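Long-range contacts in 3-dehydroshikimate dehydratase (Pseudomonas putida, PDB 5HMQ), which catalyses the metal-dependent dehydration of 3-dehydroshikimate to protocatechuate, a common intermediate in the breakdown of quinate and shikimate: residues C[300-305]-C[363-368]; C[304-309]-C[355-360]; C[330-335]-C[346-351]; C[367-372]-C[409-414]. All blocks are in the same frame, centred on the assembly; numbering follows the deposited sequence.

Contact 1: C[300-305]-C[363-368]; sequences FLEFAV and SLCATA
Backbone hydrogen bonds join 300-304 to 363-368 as an antiparallel strand pair interrupted by a classic beta bulge, within the first vicinal-oxygen-chelate (VOC) module of the C-terminal domain. At the 363 end Ala304 N gives the shortest bond, 2.8 Å to Ser363 O and nearly along the C=O axis. Ala368 N donates to Phe300 O at 2.9 Å. The bulge lies between them: Cys365 and Ala366 both face Glu302, whose O accepts from Cys365 N at 3.0 Å and weakly from Ala366 N, while Glu302 N donates to Ala366 O. The extra residue on the 363-368 strand shifts the register by one, so Phe303 pairs with Leu364.

The extended Glu302 chain, CG anti to the backbone N (chi1 -177°), runs alongside Cys365 SG and Ala366 CB. Its buried carboxylate is satisfied from flanking strands, OE1 by Tyr412 OH and OE2 by Asn346 ND2. On the face with Leu301 and Thr367, Leu364 CD1 sits over the Phe303 ring, 4.2 Å from its centroid, and packs on Leu301 CB. On the Glu302 face, Phe300 adopts the crowded chi1 of 62°, which folds its ring over the partner strand, and Ala368 CB lies 3.4 Å from the Phe300 centroid, 12° off the ring normal.

Contact 2: C[304-309]-C[355-360]; sequences AVDEAV and NFFEAH
Here the chain leaves strand 295-304 at Ala304, passes through Val305 and Asp306, and enters helix 307-319, while 355-360 is the last part of helix 352-360. The backbones come closest at Ala304 and Phe357, whose CA atoms are 5.0 Å apart. Asp306 is the N-cap of helix 307-319: its chi1 of 63° sets CG between the backbone N and the carbonyl carbon, and OD1 accepts from Val309 N at 2.8 Å, met nearly along its C-O axis.

Phe357 carries the contact. Its CG is anti to the backbone N (chi1 171°), and one ring face lies against the Val305-Asp306 peptide, with Asp306 N 3.7 Å above the plane over the ring centre. The Asp306 carboxylate crosses the far end of the ring obliquely, the two planes 49° apart, and OD2 comes within 3.4 Å of Phe357 CZ. Nearer the helix backbone, Ala304 CB packs on Phe357 CB at 3.9 Å and on Phe356 CB. Across the two segments the contact is van der Waals packing, mostly on the Phe357 ring, while the N-cap bond orders the turn.

Glu358 O and His360 NE2 are hydrogen-bonded to Arg209 and Asp245 of the second subunit. Helix 352-360 itself packs against strand 295-304 through Ala304 and against strand 363-371, where Phe356 reaches Ser363 and Cys365.

Contact 3: C[330-335]-C[346-351]; sequences SKEVQL and NAEPYS
The Glu348 side chain crosses those of Lys331 and Glu332 at about a right angle, and its carboxylate makes one of two hydrogen bonds joining the start of strand 333-338 to the loop after strand 341-346. CG stands anti to the backbone N (chi1 179°) and the chain bends at chi2 (75°), bringing OE1 to Glu332 N at 2.9 Å. The N-H points straight at the oxygen (169°) but meets it from above the carboxylate plane. Lys331 CB lies 3.6 Å from Glu348 OE1, so the aliphatic root of the lysine flanks the carboxylate, while its extended chain carries NZ away to a salt bridge with Glu397.

Glu332 is the centre of an inverse gamma turn, and its O accepts from Ala347 N at 2.9 Å, nearly along the C=O axis. Val333 and Asn346 form the adjoining antiparallel non-hydrogen-bonded pair. Their side chains cross obliquely, with Val333 CG2 3.7 Å from Asn346 OD1. That oxygen closes an Asx turn by accepting from Glu348 N at 3.2 Å, while Asn346 ND2 donates to Glu302.

At the end away from its turn, the hairpin 333-346 is thus held by one backbone bond, and Glu348 OE1 takes the place of a backbone acceptor for Glu332 N. The Glu332 carboxylate has Glu307 as its nearer acid and Glu348 farther off; its salt bridge to Lys327 probably offsets this crowding.

Contact 4: C[367-372]-C[409-414]; sequences TALRVK and SLLYLV
Ala368 and Val414 form the apolar centre on one face of this contact between neighbouring parallel strands 363-371 and 410-414, in the mixed sheet of the first VOC module. Ala368 CB is 3.7 Å from Val414 CG2, the methyl set beside its own backbone N. Tyr412 adjoins them: its CB lies 3.8 Å from Ala368 CB, and its ring, CG anti to the carbonyl carbon (chi1 -51°), meets the alanine at the ring edge. The opposite face is aliphatic and looser. Leu369 CD1 approaches Leu411 CD2 at 4.3 Å, Leu411 CD2 also reaches Thr367 CB, and Val371 CG2 touches Leu413 CB.

Between these faces run five backbone bonds in the zigzag of parallel pairing, along segments whose directions differ by 31°. Thr367 N donates to Leu410 O, Tyr412 N to Thr367 O, Leu369 N to Tyr412 O, Val414 N to Leu369 O and Val371 N to Val414 O. Leu369 N to Tyr412 O is the shortest, at 2.9 Å, and the straightest (168°).

Partly exposed Arg370 forms the polar edge, at the end of the Ala368 face, with salt bridges to Glu299 and Asp340. Backbone bonding thus fixes the register, and mostly apolar side chains pack on both faces. Tyr412, through a buried polar link to Glu302, and Arg370, through Glu299, tie the pair to strand 295-304, while Arg370 also reaches Asp340 between strands 333-338 and 341-346.

How the contacts relate
All four contacts belong to the first VOC module of the C-terminal domain, and three reach one mixed sheet. Across it strand 410-414 adjoins 363-371, then 295-304, 341-346 and 333-338, so contacts 4, 1 and 3 follow in that order, centres 11 and 12 Å apart. Contact 2, 11 Å from contact 1, sets helix 352-360 against the end of strand 295-304. Along the chain contact 3 is nested within the loops closed by contacts 1 and 2, and contact 4 opens on the strand where contact 1 ends. Glu302 ties contact 1 to contacts 3 and 4, in a domain without 4-hydroxyphenylpyruvate or protocatechuate dioxygenase activity that appears important for optimal dehydratase activity in vivo.

Contact 1: C[300-305]-C[363-368]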
loop_
_atom_site.group_PDB
_atom_site.type_symbol
_atom_site.label_atom_id
_atom_site.label_comp_id
_atom_site.label_asym_id
_atom_site.label_seq_id
_atom_site.Cartn_x
_atom_site.Cartn_y
_atom_site.Cartn_z
ATOM N N PHE C 300 -28.273 -12.108 -5.702
ATOM C CA PHE C 300 -28.496 -11.702 -4.322
ATOM C C PHE C 300 -27.217 -11.122 -3.737
ATOM O O PHE C 300 -26.114 -11.354 -4.239
ATOM C CB PHE C 300 -29.021 -12.859 -3.452
ATOM C CG PHE C 300 -28.077 -14.031 -3.323
ATOM C CD1 PHE C 300 -26.984 -13.981 -2.468
ATOM C CD2 PHE C 300 -28.318 -15.204 -4.020
ATOM C CE1 PHE C 300 -26.133 -15.063 -2.343
ATOM C CE2 PHE C 300 -27.474 -16.292 -3.893
ATOM C CZ PHE C 300 -26.378 -16.221 -3.057
ATOM N N LEU C 301 -27.394 -10.351 -2.670
ATOM C CA LEU C 301 -26.304 -9.866 -1.840
ATOM C C LEU C 301 -26.266 -10.683 -0.558
ATOM O O LEU C 301 -27.311 -10.980 0.029
ATOM C CB LEU C 301 -26.483 -8.382 -1.510
ATOM C CG LEU C 301 -26.581 -7.394 -2.676
ATOM C CD1 LEU C 301 -26.773 -5.976 -2.158
ATOM C CD2 LEU C 301 -25.345 -7.472 -3.555
ATOM N N GLU C 302 -25.064 -11.072 -0.140
ATOM C CA GLU C 302 -24.865 -11.828 1.090
ATOM C C GLU C 302 -24.074 -10.974 2.074
ATOM O O GLU C 302 -22.936 -10.587 1.790
ATOM C CB GLU C 302 -24.142 -13.149 0.824
ATOM C CG GLU C 302 -23.982 -14.016 2.067
ATOM C CD GLU C 302 -23.219 -15.304 1.807
ATOM O OE1 GLU C 302 -22.808 -15.539 0.651
ATOM O OE2 GLU C 302 -23.027 -16.083 2.766
ATOM N N PHE C 303 -24.679 -10.680 3.220
ATOM C CA PHE C 303 -24.044 -9.881 4.258
ATOM C C PHE C 303 -23.590 -10.770 5.407
ATOM O O PHE C 303 -24.304 -11.690 5.817
ATOM C CB PHE C 303 -24.991 -8.802 4.790
ATOM C CG PHE C 303 -25.150 -7.623 3.875
ATOM C CD1 PHE C 303 -26.122 -7.616 2.886
ATOM C CD2 PHE C 303 -24.331 -6.513 4.011
ATOM C CE1 PHE C 303 -26.268 -6.523 2.047
ATOM C CE2 PHE C 303 -24.472 -5.419 3.178
ATOM C CZ PHE C 303 -25.442 -5.424 2.194
ATOM N N ALA C 304 -22.397 -10.486 5.924
ATOM C CA ALA C 304 -21.850 -11.192 7.073
ATOM C C ALA C 304 -22.166 -10.387 8.326
ATOM O O ALA C 304 -21.734 -9.237 8.454
ATOM C CB ALA C 304 -20.342 -11.395 6.929
ATOM N N VAL C 305 -22.917 -10.993 9.244
ATOM C CA VAL C 305 -23.406 -10.326 10.445
ATOM C C VAL C 305 -23.488 -11.351 11.568
ATOM O O VAL C 305 -23.404 -12.559 11.345
ATOM C CB VAL C 305 -24.794 -9.677 10.230
ATOM C CG1 VAL C 305 -24.702 -8.449 9.336
ATOM C CG2 VAL C 305 -25.764 -10.696 9.642
ATOM N N SER C 363 -20.691 -6.450 6.856
ATOM C CA SER C 363 -20.088 -6.192 5.557
ATOM C C SER C 363 -20.698 -7.120 4.517
ATOM O O SER C 363 -21.361 -8.107 4.843
ATOM C CB SER C 363 -18.571 -6.381 5.616
ATOM O OG SER C 363 -18.255 -7.651 6.162
ATOM N N LEU C 364 -20.454 -6.788 3.253
ATOM C CA LEU C 364 -20.844 -7.651 2.144
ATOM C C LEU C 364 -19.754 -8.694 1.939
ATOM O O LEU C 364 -18.642 -8.367 1.510
ATOM C CB LEU C 364 -21.063 -6.836 0.875
ATOM C CG LEU C 364 -21.578 -7.618 -0.336
ATOM C CD1 LEU C 364 -23.027 -8.024 -0.129
ATOM C CD2 LEU C 364 -21.424 -6.809 -1.612
ATOM N N CYS C 365 -20.064 -9.948 2.252
ATOM C CA CYS C 365 -19.092 -11.019 2.118
ATOM C C CYS C 365 -19.200 -11.755 0.791
ATOM O O CYS C 365 -18.291 -12.519 0.454
ATOM C CB CYS C 365 -19.235 -12.019 3.271
ATOM S SG CYS C 365 -20.795 -12.923 3.305
ATOM N N ALA C 366 -20.278 -11.554 0.037
ATOM C CA ALA C 366 -20.414 -12.226 -1.247
ATOM C C ALA C 366 -21.509 -11.564 -2.067
ATOM O O ALA C 366 -22.432 -10.952 -1.523
ATOM C CB ALA C 366 -20.718 -13.715 -1.069
ATOM N N THR C 367 -21.388 -11.699 -3.385
ATOM C CA THR C 367 -22.400 -11.253 -4.331
ATOM C C THR C 367 -22.648 -12.363 -5.334
ATOM O O THR C 367 -21.704 -12.857 -5.962
ATOM C CB THR C 367 -21.973 -9.979 -5.067
ATOM O OG1 THR C 367 -21.791 -8.918 -4.124
ATOM C CG2 THR C 367 -23.028 -9.572 -6.085
ATOM N N ALA C 368 -23.909 -12.766 -5.468
ATOM C CA ALA C 368 -24.302 -13.697 -6.516
ATOM C C ALA C 368 -24.698 -12.914 -7.758
ATOM O O ALA C 368 -25.558 -12.026 -7.695
ATOM C CB ALA C 368 -25.452 -14.594 -6.066
#

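Contact 2: C[304-309]-C[355-360]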
loop_
_atom_site.group_PDB
_atom_site.type_symbol
_atom_site.label_atom_id
_atom_site.label_comp_id
_atom_site.label_asym_id
_atom_site.label_seq_id
_atom_site.Cartn_x
_atom_site.Cartn_y
_atom_site.Cartn_z
ATOM N N ALA C 304 -22.397 -10.486 5.924
ATOM C CA ALA C 304 -21.850 -11.192 7.073
ATOM C C ALA C 304 -22.166 -10.387 8.326
ATOM O O ALA C 304 -21.734 -9.237 8.454
ATOM C CB ALA C 304 -20.342 -11.395 6.929
ATOM N N VAL C 305 -22.917 -10.993 9.244
ATOM C CA VAL C 305 -23.406 -10.326 10.445
ATOM C C VAL C 305 -23.488 -11.351 11.568
ATOM O O VAL C 305 -23.404 -12.559 11.345
ATOM C CB VAL C 305 -24.794 -9.677 10.230
ATOM C CG1 VAL C 305 -24.702 -8.449 9.336
ATOM C CG2 VAL C 305 -25.764 -10.696 9.642
ATOM N N ASP C 306 -23.663 -10.858 12.791
ATOM C CA ASP C 306 -24.083 -11.686 13.907
ATOM C C ASP C 306 -25.575 -11.451 14.147
ATOM O O ASP C 306 -26.236 -10.727 13.399
ATOM C CB ASP C 306 -23.225 -11.409 15.149
ATOM C CG ASP C 306 -23.355 -9.983 15.670
ATOM O OD1 ASP C 306 -24.214 -9.221 15.181
ATOM O OD2 ASP C 306 -22.577 -9.622 16.581
ATOM N N GLU C 307 -26.115 -12.074 15.194
ATOM C CA GLU C 307 -27.558 -12.003 15.398
ATOM C C GLU C 307 -27.997 -10.599 15.804
ATOM O O GLU C 307 -29.073 -10.142 15.407
ATOM C CB GLU C 307 -27.995 -13.024 16.446
ATOM C CG GLU C 307 -29.269 -13.775 16.078
ATOM C CD GLU C 307 -29.041 -14.823 14.998
ATOM O OE1 GLU C 307 -29.844 -14.881 14.043
ATOM O OE2 GLU C 307 -28.054 -15.579 15.110
ATOM N N ALA C 308 -27.168 -9.888 16.569
ATOM C CA ALA C 308 -27.530 -8.546 17.014
ATOM C C ALA C 308 -27.512 -7.561 15.853
ATOM O O ALA C 308 -28.514 -6.893 15.574
ATOM C CB ALA C 308 -26.588 -8.089 18.131
ATOM N N VAL C 309 -26.372 -7.450 15.165
ATOM C CA VAL C 309 -26.279 -6.518 14.046
ATOM C C VAL C 309 -27.131 -6.993 12.876
ATOM O O VAL C 309 -27.686 -6.175 12.132
ATOM C CB VAL C 309 -24.808 -6.321 13.630
ATOM C CG1 VAL C 309 -24.683 -5.174 12.639
ATOM C CG2 VAL C 309 -23.938 -6.065 14.851
ATOM N N ASN C 355 -16.185 -15.812 9.825
ATOM C CA ASN C 355 -14.822 -15.303 9.716
ATOM C C ASN C 355 -14.810 -13.912 9.094
ATOM O O ASN C 355 -14.123 -13.005 9.580
ATOM C CB ASN C 355 -13.962 -16.267 8.897
ATOM C CG ASN C 355 -13.720 -17.584 9.609
ATOM O OD1 ASN C 355 -13.900 -17.690 10.822
ATOM N ND2 ASN C 355 -13.315 -18.598 8.854
ATOM N N PHE C 356 -15.581 -13.725 8.019
ATOM C CA PHE C 356 -15.633 -12.429 7.351
ATOM C C PHE C 356 -16.196 -11.355 8.273
ATOM O O PHE C 356 -15.709 -10.218 8.282
ATOM C CB PHE C 356 -16.470 -12.539 6.076
ATOM C CG PHE C 356 -16.109 -11.534 5.021
ATOM C CD1 PHE C 356 -16.679 -10.271 5.026
ATOM C CD2 PHE C 356 -15.202 -11.851 4.026
ATOM C CE1 PHE C 356 -16.353 -9.345 4.055
ATOM C CE2 PHE C 356 -14.868 -10.928 3.054
ATOM C CZ PHE C 356 -15.444 -9.674 3.068
ATOM N N PHE C 357 -17.218 -11.699 9.061
ATOM C CA PHE C 357 -17.780 -10.740 10.005
ATOM C C PHE C 357 -16.770 -10.372 11.085
ATOM O O PHE C 357 -16.637 -9.197 11.444
ATOM C CB PHE C 357 -19.057 -11.303 10.628
ATOM C CG PHE C 357 -19.589 -10.483 11.771
ATOM C CD1 PHE C 357 -20.164 -9.243 11.545
ATOM C CD2 PHE C 357 -19.518 -10.957 13.072
ATOM C CE1 PHE C 357 -20.655 -8.485 12.596
ATOM C CE2 PHE C 357 -20.008 -10.207 14.128
ATOM C CZ PHE C 357 -20.578 -8.969 13.890
ATOM N N GLU C 358 -16.055 -11.362 11.623
ATOM C CA GLU C 358 -15.055 -11.066 12.642
ATOM C C GLU C 358 -13.889 -10.274 12.063
ATOM O O GLU C 358 -13.300 -9.437 12.759
ATOM C CB GLU C 358 -14.555 -12.363 13.280
ATOM C CG GLU C 358 -15.610 -13.118 14.088
ATOM C CD GLU C 358 -16.117 -12.341 15.292
ATOM O OE1 GLU C 358 -15.332 -11.573 15.888
ATOM O OE2 GLU C 358 -17.304 -12.508 15.650
ATOM N N ALA C 359 -13.541 -10.526 10.798
ATOM C CA ALA C 359 -12.422 -9.840 10.162
ATOM C C ALA C 359 -12.770 -8.423 9.716
ATOM O O ALA C 359 -11.872 -7.581 9.610
ATOM C CB ALA C 359 -11.920 -10.652 8.967
ATOM N N HIS C 360 -14.040 -8.151 9.392
ATOM C CA HIS C 360 -14.423 -6.865 8.822
ATOM C C HIS C 360 -15.590 -6.174 9.518
ATOM O O HIS C 360 -15.795 -4.977 9.283
ATOM C CB HIS C 360 -14.788 -7.017 7.336
ATOM C CG HIS C 360 -13.676 -7.541 6.482
ATOM N ND1 HIS C 360 -13.586 -8.865 6.110
ATOM C CD2 HIS C 360 -12.616 -6.918 5.915
ATOM C CE1 HIS C 360 -12.516 -9.035 5.353
ATOM N NE2 HIS C 360 -11.911 -7.869 5.220
#

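Contact 3: C[330-335]-C[346-351]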
loop_
_atom_site.group_PDB
_atom_site.type_symbol
_atom_site.label_atom_id
_atom_site.label_comp_id
_atom_site.label_asym_id
_atom_site.label_seq_id
_atom_site.Cartn_x
_atom_site.Cartn_y
_atom_site.Cartn_z
ATOM N N SER C 330 -31.827 -24.745 8.228
ATOM C CA SER C 330 -30.958 -25.304 9.259
ATOM C C SER C 330 -29.987 -24.277 9.832
ATOM O O SER C 330 -29.524 -24.427 10.967
ATOM C CB SER C 330 -30.179 -26.499 8.701
ATOM O OG SER C 330 -29.565 -26.173 7.467
ATOM N N LYS C 331 -29.674 -23.237 9.069
ATOM C CA LYS C 331 -28.696 -22.240 9.477
ATOM C C LYS C 331 -29.375 -20.943 9.908
ATOM O O LYS C 331 -30.555 -20.707 9.637
ATOM C CB LYS C 331 -27.706 -21.962 8.344
ATOM C CG LYS C 331 -26.993 -23.201 7.834
ATOM C CD LYS C 331 -26.184 -22.898 6.588
ATOM C CE LYS C 331 -25.351 -24.096 6.171
ATOM N NZ LYS C 331 -24.591 -23.826 4.919
ATOM N N GLU C 332 -28.602 -20.099 10.594
ATOM C CA GLU C 332 -29.070 -18.783 11.029
ATOM C C GLU C 332 -28.896 -17.789 9.880
ATOM O O GLU C 332 -28.066 -16.878 9.905
ATOM C CB GLU C 332 -28.333 -18.342 12.285
ATOM C CG GLU C 332 -28.702 -19.158 13.511
ATOM C CD GLU C 332 -30.181 -19.058 13.839
ATOM O OE1 GLU C 332 -30.656 -17.935 14.112
ATOM O OE2 GLU C 332 -30.870 -20.101 13.811
ATOM N N VAL C 333 -29.730 -17.972 8.860
ATOM C CA VAL C 333 -29.652 -17.224 7.611
ATOM C C VAL C 333 -31.038 -16.695 7.279
ATOM O O VAL C 333 -31.991 -17.473 7.175
ATOM C CB VAL C 333 -29.118 -18.092 6.460
ATOM C CG1 VAL C 333 -29.311 -17.395 5.132
ATOM C CG2 VAL C 333 -27.643 -18.410 6.674
ATOM N N GLN C 334 -31.149 -15.382 7.107
ATOM C CA GLN C 334 -32.409 -14.733 6.788
ATOM C C GLN C 334 -32.382 -14.196 5.366
ATOM O O GLN C 334 -31.374 -13.639 4.918
ATOM C CB GLN C 334 -32.706 -13.595 7.765
ATOM C CG GLN C 334 -33.116 -14.062 9.148
ATOM C CD GLN C 334 -34.502 -14.678 9.158
ATOM O OE1 GLN C 334 -35.292 -14.474 8.238
ATOM N NE2 GLN C 334 -34.807 -15.429 10.211
ATOM N N LEU C 335 -33.493 -14.376 4.663
ATOM C CA LEU C 335 -33.658 -13.883 3.304
ATOM C C LEU C 335 -34.679 -12.755 3.307
ATOM O O LEU C 335 -35.777 -12.908 3.855
ATOM C CB LEU C 335 -34.104 -15.006 2.367
ATOM C CG LEU C 335 -34.442 -14.596 0.933
ATOM C CD1 LEU C 335 -33.211 -14.033 0.242
ATOM C CD2 LEU C 335 -35.001 -15.772 0.153
ATOM N N ASN C 346 -26.490 -13.424 6.646
ATOM C CA ASN C 346 -25.808 -14.643 7.075
ATOM C C ASN C 346 -25.254 -14.412 8.478
ATOM O O ASN C 346 -24.254 -13.712 8.658
ATOM C CB ASN C 346 -24.713 -15.008 6.077
ATOM C CG ASN C 346 -24.018 -16.318 6.410
ATOM O OD1 ASN C 346 -24.338 -16.978 7.397
ATOM N ND2 ASN C 346 -23.070 -16.709 5.565
ATOM N N ALA C 347 -25.918 -14.996 9.476
ATOM C CA ALA C 347 -25.473 -14.927 10.862
ATOM C C ALA C 347 -25.016 -16.278 11.396
ATOM O O ALA C 347 -24.843 -16.428 12.610
ATOM C CB ALA C 347 -26.586 -14.361 11.748
ATOM N N GLU C 348 -24.823 -17.259 10.524
ATOM C CA GLU C 348 -24.386 -18.585 10.947
ATOM C C GLU C 348 -22.946 -18.529 11.443
ATOM O O GLU C 348 -22.057 -18.116 10.689
ATOM C CB GLU C 348 -24.516 -19.577 9.795
ATOM C CG GLU C 348 -24.058 -20.995 10.118
ATOM C CD GLU C 348 -25.042 -21.764 10.987
ATOM O OE1 GLU C 348 -26.031 -21.167 11.466
ATOM O OE2 GLU C 348 -24.829 -22.979 11.186
ATOM N N PRO C 349 -22.670 -18.928 12.679
ATOM C CA PRO C 349 -21.297 -18.880 13.191
ATOM C C PRO C 349 -20.458 -20.046 12.680
ATOM O O PRO C 349 -20.963 -21.027 12.133
ATOM C CB PRO C 349 -21.492 -18.956 14.708
ATOM C CG PRO C 349 -22.740 -19.755 14.870
ATOM C CD PRO C 349 -23.624 -19.400 13.698
ATOM N N TYR C 350 -19.144 -19.908 12.879
ATOM C CA TYR C 350 -18.156 -20.940 12.563
ATOM C C TYR C 350 -18.239 -21.322 11.086
ATOM O O TYR C 350 -18.494 -22.472 10.722
ATOM C CB TYR C 350 -18.345 -22.173 13.449
ATOM C CG TYR C 350 -18.821 -21.862 14.841
ATOM C CD1 TYR C 350 -19.969 -22.458 15.339
ATOM C CD2 TYR C 350 -18.176 -20.919 15.632
ATOM C CE1 TYR C 350 -20.435 -22.169 16.595
ATOM C CE2 TYR C 350 -18.637 -20.619 16.895
ATOM C CZ TYR C 350 -19.768 -21.248 17.370
ATOM O OH TYR C 350 -20.236 -20.956 18.628
ATOM N N SER C 351 -18.008 -20.330 10.235
ATOM C CA SER C 351 -18.252 -20.490 8.811
ATOM C C SER C 351 -17.480 -19.416 8.060
ATOM O O SER C 351 -16.801 -18.575 8.655
ATOM C CB SER C 351 -19.751 -20.417 8.504
ATOM O OG SER C 351 -20.278 -19.153 8.865
#

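Contact 4: C[367-372]-C[409-414]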
loop_
_atom_site.group_PDB
_atom_site.type_symbol
_atom_site.label_atom_id
_atom_site.label_comp_id
_atom_site.label_asym_id
_atom_site.label_seq_id
_atom_site.Cartn_x
_atom_site.Cartn_y
_atom_site.Cartn_z
ATOM N N THR C 367 -21.388 -11.699 -3.385
ATOM C CA THR C 367 -22.400 -11.253 -4.331
ATOM C C THR C 367 -22.648 -12.363 -5.334
ATOM O O THR C 367 -21.704 -12.857 -5.962
ATOM C CB THR C 367 -21.973 -9.979 -5.067
ATOM O OG1 THR C 367 -21.791 -8.918 -4.124
ATOM C CG2 THR C 367 -23.028 -9.572 -6.085
ATOM N N ALA C 368 -23.909 -12.766 -5.468
ATOM C CA ALA C 368 -24.302 -13.697 -6.516
ATOM C C ALA C 368 -24.698 -12.914 -7.758
ATOM O O ALA C 368 -25.558 -12.026 -7.695
ATOM C CB ALA C 368 -25.452 -14.594 -6.066
ATOM N N LEU C 369 -24.063 -13.237 -8.880
ATOM C CA LEU C 369 -24.341 -12.589 -10.150
ATOM C C LEU C 369 -25.222 -13.493 -11.002
ATOM O O LEU C 369 -25.021 -14.713 -11.045
ATOM C CB LEU C 369 -23.034 -12.284 -10.883
ATOM C CG LEU C 369 -21.916 -11.663 -10.055
ATOM C CD1 LEU C 369 -20.621 -11.701 -10.860
ATOM C CD2 LEU C 369 -22.256 -10.233 -9.616
ATOM N N ARG C 370 -26.188 -12.892 -11.696
ATOM C CA ARG C 370 -27.008 -13.637 -12.644
ATOM C C ARG C 370 -26.250 -13.749 -13.955
ATOM O O ARG C 370 -26.098 -12.759 -14.674
ATOM C CB ARG C 370 -28.354 -12.957 -12.857
ATOM C CG ARG C 370 -29.346 -13.123 -11.728
ATOM C CD ARG C 370 -30.761 -12.926 -12.235
ATOM N NE ARG C 370 -31.725 -12.851 -11.143
ATOM C CZ ARG C 370 -32.254 -11.719 -10.688
ATOM N NH1 ARG C 370 -31.917 -10.557 -11.232
ATOM N NH2 ARG C 370 -33.128 -11.753 -9.691
ATOM N N VAL C 371 -25.772 -14.946 -14.271
ATOM C CA VAL C 371 -25.024 -15.191 -15.496
ATOM C C VAL C 371 -25.836 -16.124 -16.383
ATOM O O VAL C 371 -26.485 -17.056 -15.893
ATOM C CB VAL C 371 -23.620 -15.765 -15.213
ATOM C CG1 VAL C 371 -22.787 -14.755 -14.442
ATOM C CG2 VAL C 371 -23.711 -17.079 -14.451
ATOM N N LYS C 372 -25.809 -15.862 -17.691
ATOM C CA LYS C 372 -26.543 -16.706 -18.628
ATOM C C LYS C 372 -25.832 -18.031 -18.860
ATOM O O LYS C 372 -26.475 -19.086 -18.899
ATOM C CB LYS C 372 -26.747 -15.973 -19.952
ATOM C CG LYS C 372 -27.531 -16.772 -20.971
ATOM C CD LYS C 372 -27.884 -15.923 -22.172
ATOM C CE LYS C 372 -28.846 -16.645 -23.089
ATOM N NZ LYS C 372 -29.661 -15.681 -23.876
ATOM N N SER C 409 -14.029 -11.834 -0.139
ATOM C CA SER C 409 -15.380 -12.054 -0.630
ATOM C C SER C 409 -15.416 -12.931 -1.881
ATOM O O SER C 409 -14.438 -13.074 -2.618
ATOM C CB SER C 409 -16.058 -10.715 -0.926
ATOM O OG SER C 409 -15.325 -9.965 -1.877
ATOM N N LEU C 410 -16.593 -13.515 -2.105
ATOM C CA LEU C 410 -16.860 -14.481 -3.159
ATOM C C LEU C 410 -17.828 -13.903 -4.185
ATOM O O LEU C 410 -18.621 -13.008 -3.880
ATOM C CB LEU C 410 -17.438 -15.775 -2.578
ATOM C CG LEU C 410 -16.566 -16.499 -1.552
ATOM C CD1 LEU C 410 -17.244 -17.773 -1.071
ATOM C CD2 LEU C 410 -15.195 -16.804 -2.144
ATOM N N LEU C 411 -17.756 -14.426 -5.407
ATOM C CA LEU C 411 -18.710 -14.114 -6.469
ATOM C C LEU C 411 -19.344 -15.418 -6.938
ATOM O O LEU C 411 -18.681 -16.237 -7.581
ATOM C CB LEU C 411 -18.035 -13.388 -7.633
ATOM C CG LEU C 411 -17.473 -11.988 -7.379
ATOM C CD1 LEU C 411 -16.618 -11.540 -8.548
ATOM C CD2 LEU C 411 -18.605 -11.000 -7.145
ATOM N N TYR C 412 -20.623 -15.609 -6.617
ATOM C CA TYR C 412 -21.339 -16.805 -7.044
ATOM C C TYR C 412 -21.838 -16.648 -8.474
ATOM O O TYR C 412 -22.343 -15.590 -8.861
ATOM C CB TYR C 412 -22.528 -17.094 -6.129
ATOM C CG TYR C 412 -22.213 -17.124 -4.654
ATOM C CD1 TYR C 412 -21.389 -18.101 -4.115
ATOM C CD2 TYR C 412 -22.774 -16.193 -3.793
ATOM C CE1 TYR C 412 -21.112 -18.134 -2.763
ATOM C CE2 TYR C 412 -22.513 -16.224 -2.445
ATOM C CZ TYR C 412 -21.679 -17.191 -1.932
ATOM O OH TYR C 412 -21.415 -17.212 -0.582
ATOM N N LEU C 413 -21.705 -17.715 -9.255
ATOM C CA LEU C 413 -22.151 -17.739 -10.645
ATOM C C LEU C 413 -23.477 -18.491 -10.694
ATOM O O LEU C 413 -23.501 -19.722 -10.776
ATOM C CB LEU C 413 -21.096 -18.384 -11.537
ATOM C CG LEU C 413 -19.690 -17.798 -11.384
ATOM C CD1 LEU C 413 -18.696 -18.525 -12.274
ATOM C CD2 LEU C 413 -19.696 -16.306 -11.684
ATOM N N VAL C 414 -24.581 -17.749 -10.650
ATOM C CA VAL C 414 -25.917 -18.327 -10.563
ATOM C C VAL C 414 -26.542 -18.313 -11.950
ATOM O O VAL C 414 -26.724 -17.246 -12.551
ATOM C CB VAL C 414 -26.793 -17.565 -9.558
ATOM C CG1 VAL C 414 -28.195 -18.154 -9.525
ATOM C CG2 VAL C 414 -26.162 -17.605 -8.176
#